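Local coordinates for periplasmic branched-chain amino acid-binding protein (Burkholderia mallei, PDB 3I09) that probably binds branched-chain amino acids or related small carboxylates in the periplasm and delivers them to an ABC transporter, at residues I330-L335 with V354-G359. Residues are numbered along the deposited sequence; the frame is centred on the assembly and turned at random.
Sequences IHDMYL and VATIPG. With EDO (1,2-ethanediol), chain H.
Asp332 and Met333, a selenomethionine here, meet Ile357 and Gly359 where strands 329-338 and 351-357 run antiparallel as neighbours in the small antiparallel sheet of this type I periplasmic binding protein; Asp332 carries the contact past the end of strand 351-357 to Gly359. Met333 and Ile357 form a hydrogen-bonded pair, with Met333 N giving to Ile357 O and Ile357 N returning a bond of 2.7 Å to Met333 O. Tyr334 and Thr356 follow as a non-hydrogen-bonded pair, their side chains running alongside each other so that Thr356 OG1 lies near the plane of the phenol ring, at its edge, 3.7 Å from Tyr334 CE1. Farther along, Val354 and Ala355 both face Leu335 in a classic beta bulge, Leu335 N giving to Ala355 O, and Leu335 O accepts from Ala355 N and, at 2.7 Å, from Val354 N.

On the face shared by Met333, Leu335, Ala355 and Ile357, Leu335 and Met333 also touch residues of the adjoining strand 248-251, and helix 124-137 meets them through Ala134 and Ala126, respectively. Leu335 can be followed outward: CB lies 4.3 Å from Ala355 CB, CG, anti to the backbone N (chi1 -172°), comes near Val354 CB, and CD2 ends 3.8 Å from Val354 CG1.

At the other end, Pro358 takes the N-cap position of helix 359-362, whose Ala362 touches Met333 and Ile357. Asp332 CB passes Ile357 O, and its two carboxylate oxygens take different partners: OD2 rests against the methyl CG2 of Thr356, while OD1 is met on its anti side by the backbone N of Gly359, the first residue of that helix, at 3.0 Å. A 1,2-ethanediol, most likely a crystallisation additive, adds a weak hydrogen bond from its O1 to Asp332 OD1, 3.1 Å away.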
ATOM      1  N   ILE A 330       1.582  -7.694 -10.594  1.00 10.66           N
ATOM      2  CA  ILE A 330       3.023  -7.849 -10.602  1.00 10.37           C
ATOM      3  C   ILE A 330       3.688  -6.699 -11.352  1.00 10.85           C
ATOM      4  O   ILE A 330       3.416  -6.455 -12.542  1.00 11.56           O
ATOM      5  CB  ILE A 330       3.409  -9.231 -11.212  1.00 10.83           C
ATOM      6  CG1 ILE A 330       2.686 -10.370 -10.465  1.00 11.33           C
ATOM      7  CG2 ILE A 330       4.929  -9.416 -11.136  1.00 11.13           C
ATOM      8  CD1 ILE A 330       3.026 -10.476  -8.980  1.00 13.23           C
ATOM      9  N   HIS A 331       4.514  -5.954 -10.629  1.00 11.16           N
ATOM     10  CA  HIS A 331       5.239  -4.811 -11.137  1.00 11.69           C
ATOM     11  C   HIS A 331       6.514  -4.627 -10.300  1.00 11.33           C
ATOM     12  O   HIS A 331       6.565  -5.005  -9.109  1.00 11.78           O
ATOM     13  CB  HIS A 331       4.357  -3.537 -11.134  1.00 10.78           C
ATOM     14  CG  HIS A 331       3.770  -3.178  -9.779  1.00 11.40           C
ATOM     15  ND1 HIS A 331       2.924  -4.015  -9.076  1.00 13.16           N
ATOM     16  CD2 HIS A 331       3.894  -2.060  -9.028  1.00 14.55           C
ATOM     17  CE1 HIS A 331       2.605  -3.450  -7.922  1.00 14.54           C
ATOM     18  NE2 HIS A 331       3.150  -2.250  -7.883  1.00 16.62           N
ATOM     19  N   ASP A 332       7.518  -4.030 -10.920  1.00 11.32           N
ATOM     20  CA  ASP A 332       8.790  -3.780 -10.247  1.00 12.92           C
ATOM     21  C   ASP A 332       8.571  -2.919  -9.000  1.00 12.17           C
ATOM     22  O   ASP A 332       7.726  -2.021  -8.985  1.00 11.85           O
ATOM     23  CB  ASP A 332       9.752  -3.021 -11.151  1.00 13.40           C
ATOM     24  CG  ASP A 332      10.265  -3.838 -12.338  1.00 17.16           C
ATOM     25  OD1 ASP A 332      10.021  -5.070 -12.450  1.00 14.65           O
ATOM     26  OD2 ASP A 332      10.942  -3.175 -13.177  1.00 19.59           O
HETATM   27  N   MSE A 333       9.362  -3.192  -7.978  1.00 12.21           N
HETATM   28  CA  MSE A 333       9.388  -2.412  -6.765  1.00 12.58           C
HETATM   29  C   MSE A 333      10.761  -1.721  -6.677  1.00 12.78           C
HETATM   30  O   MSE A 333      11.712  -2.108  -7.397  1.00 13.73           O
HETATM   31  CB  MSE A 333       9.135  -3.322  -5.558  1.00 12.64           C
HETATM   32  CG  MSE A 333       7.788  -4.011  -5.562  1.00 11.46           C
HETATM   33 SE   MSE A 333       6.232  -2.785  -5.349  0.75 14.35          SE
HETATM   34  CE  MSE A 333       6.432  -2.417  -3.552  1.00 13.84           C
ATOM     35  N   TYR A 334      10.875  -0.698  -5.824  1.00 13.17           N
ATOM     36  CA  TYR A 334      12.096   0.109  -5.707  1.00 12.64           C
ATOM     37  C   TYR A 334      12.587   0.129  -4.270  1.00 12.93           C
ATOM     38  O   TYR A 334      11.822   0.475  -3.354  1.00 15.29           O
ATOM     39  CB  TYR A 334      11.836   1.551  -6.199  1.00 12.58           C
ATOM     40  CG  TYR A 334      11.314   1.512  -7.612  1.00 13.94           C
ATOM     41  CD1 TYR A 334      12.177   1.276  -8.667  1.00 16.92           C
ATOM     42  CD2 TYR A 334       9.944   1.570  -7.875  1.00 16.07           C
ATOM     43  CE1 TYR A 334      11.726   1.154  -9.948  1.00 19.19           C
ATOM     44  CE2 TYR A 334       9.473   1.443  -9.157  1.00 19.60           C
ATOM     45  CZ  TYR A 334      10.365   1.238 -10.191  1.00 20.97           C
ATOM     46  OH  TYR A 334       9.909   1.087 -11.471  1.00 24.31           O
ATOM     47  N   LEU A 335      13.855  -0.203  -4.086  1.00 13.18           N
ATOM     48  CA  LEU A 335      14.555  -0.038  -2.803  1.00 13.09           C
ATOM     49  C   LEU A 335      15.179   1.345  -2.864  1.00 14.17           C
ATOM     50  O   LEU A 335      15.972   1.627  -3.763  1.00 14.21           O
ATOM     51  CB  LEU A 335      15.648  -1.082  -2.661  1.00 14.19           C
ATOM     52  CG  LEU A 335      16.344  -1.157  -1.299  1.00 15.03           C
ATOM     53  CD1 LEU A 335      15.312  -1.594  -0.221  1.00 13.41           C
ATOM     54  CD2 LEU A 335      17.536  -2.101  -1.343  1.00 17.76           C
ATOM     55  N   VAL A 354      18.258   2.746  -4.697  1.00 19.77           N
ATOM     56  CA  VAL A 354      19.341   1.821  -4.383  1.00 19.57           C
ATOM     57  C   VAL A 354      19.308   0.660  -5.407  1.00 19.19           C
ATOM     58  O   VAL A 354      20.344   0.264  -5.949  1.00 19.22           O
ATOM     59  CB  VAL A 354      19.173   1.286  -2.946  1.00 19.20           C
ATOM     60  CG1 VAL A 354      20.265   0.251  -2.539  1.00 20.65           C
ATOM     61  CG2 VAL A 354      19.163   2.420  -1.964  1.00 21.64           C
ATOM     62  N   ALA A 355      18.115   0.126  -5.664  1.00 17.74           N
ATOM     63  CA  ALA A 355      17.928  -1.025  -6.551  1.00 17.38           C
ATOM     64  C   ALA A 355      16.495  -1.074  -7.059  1.00 16.46           C
ATOM     65  O   ALA A 355      15.560  -0.614  -6.401  1.00 13.54           O
ATOM     66  CB  ALA A 355      18.262  -2.339  -5.847  1.00 17.52           C
ATOM     67  N   THR A 356      16.348  -1.608  -8.261  1.00 16.49           N
ATOM     68  CA  THR A 356      15.034  -2.008  -8.759  1.00 16.20           C
ATOM     69  C   THR A 356      14.849  -3.488  -8.448  1.00 16.83           C
ATOM     70  O   THR A 356      15.721  -4.300  -8.778  1.00 17.36           O
ATOM     71  CB  THR A 356      14.927  -1.753 -10.258  1.00 16.26           C
ATOM     72  OG1 THR A 356      15.048  -0.352 -10.496  1.00 16.54           O
ATOM     73  CG2 THR A 356      13.600  -2.249 -10.822  1.00 17.29           C
ATOM     74  N   ILE A 357      13.728  -3.856  -7.829  1.00 15.99           N
ATOM     75  CA  ILE A 357      13.434  -5.252  -7.508  1.00 15.60           C
ATOM     76  C   ILE A 357      12.483  -5.765  -8.558  1.00 16.27           C
ATOM     77  O   ILE A 357      11.340  -5.271  -8.633  1.00 15.27           O
ATOM     78  CB  ILE A 357      12.777  -5.421  -6.127  1.00 16.84           C
ATOM     79  CG1 ILE A 357      13.624  -4.744  -5.033  1.00 18.48           C
ATOM     80  CG2 ILE A 357      12.606  -6.920  -5.780  1.00 14.34           C
ATOM     81  CD1 ILE A 357      12.820  -4.417  -3.796  1.00 21.11           C
ATOM     82  N   PRO A 358      12.917  -6.740  -9.377  1.00 17.15           N
ATOM     83  CA  PRO A 358      11.989  -7.159 -10.428  1.00 17.78           C
ATOM     84  C   PRO A 358      10.688  -7.712  -9.858  1.00 17.27           C
ATOM     85  O   PRO A 358      10.686  -8.404  -8.834  1.00 16.82           O
ATOM     86  CB  PRO A 358      12.760  -8.272 -11.184  1.00 18.49           C
ATOM     87  CG  PRO A 358      14.201  -8.049 -10.861  1.00 19.31           C
ATOM     88  CD  PRO A 358      14.204  -7.466  -9.450  1.00 18.05           C
ATOM     89  N   GLY A 359       9.594  -7.397 -10.540  1.00 18.26           N
ATOM     90  CA  GLY A 359       8.277  -7.788 -10.123  1.00 19.15           C
ATOM     91  C   GLY A 359       8.156  -9.256  -9.802  1.00 20.46           C
ATOM     92  O   GLY A 359       7.665  -9.613  -8.747  1.00 19.69           O
TER
HETATM   93  C1  EDO H  10       6.348  -6.912 -13.893  1.00 40.65           C
HETATM   94  O1  EDO H  10       7.571  -6.883 -13.154  1.00 39.18           O
HETATM   95  C2  EDO H  10       6.542  -7.526 -15.260  1.00 43.83           C
HETATM   96  O2  EDO H  10       6.049  -6.657 -16.284  1.00 45.59           O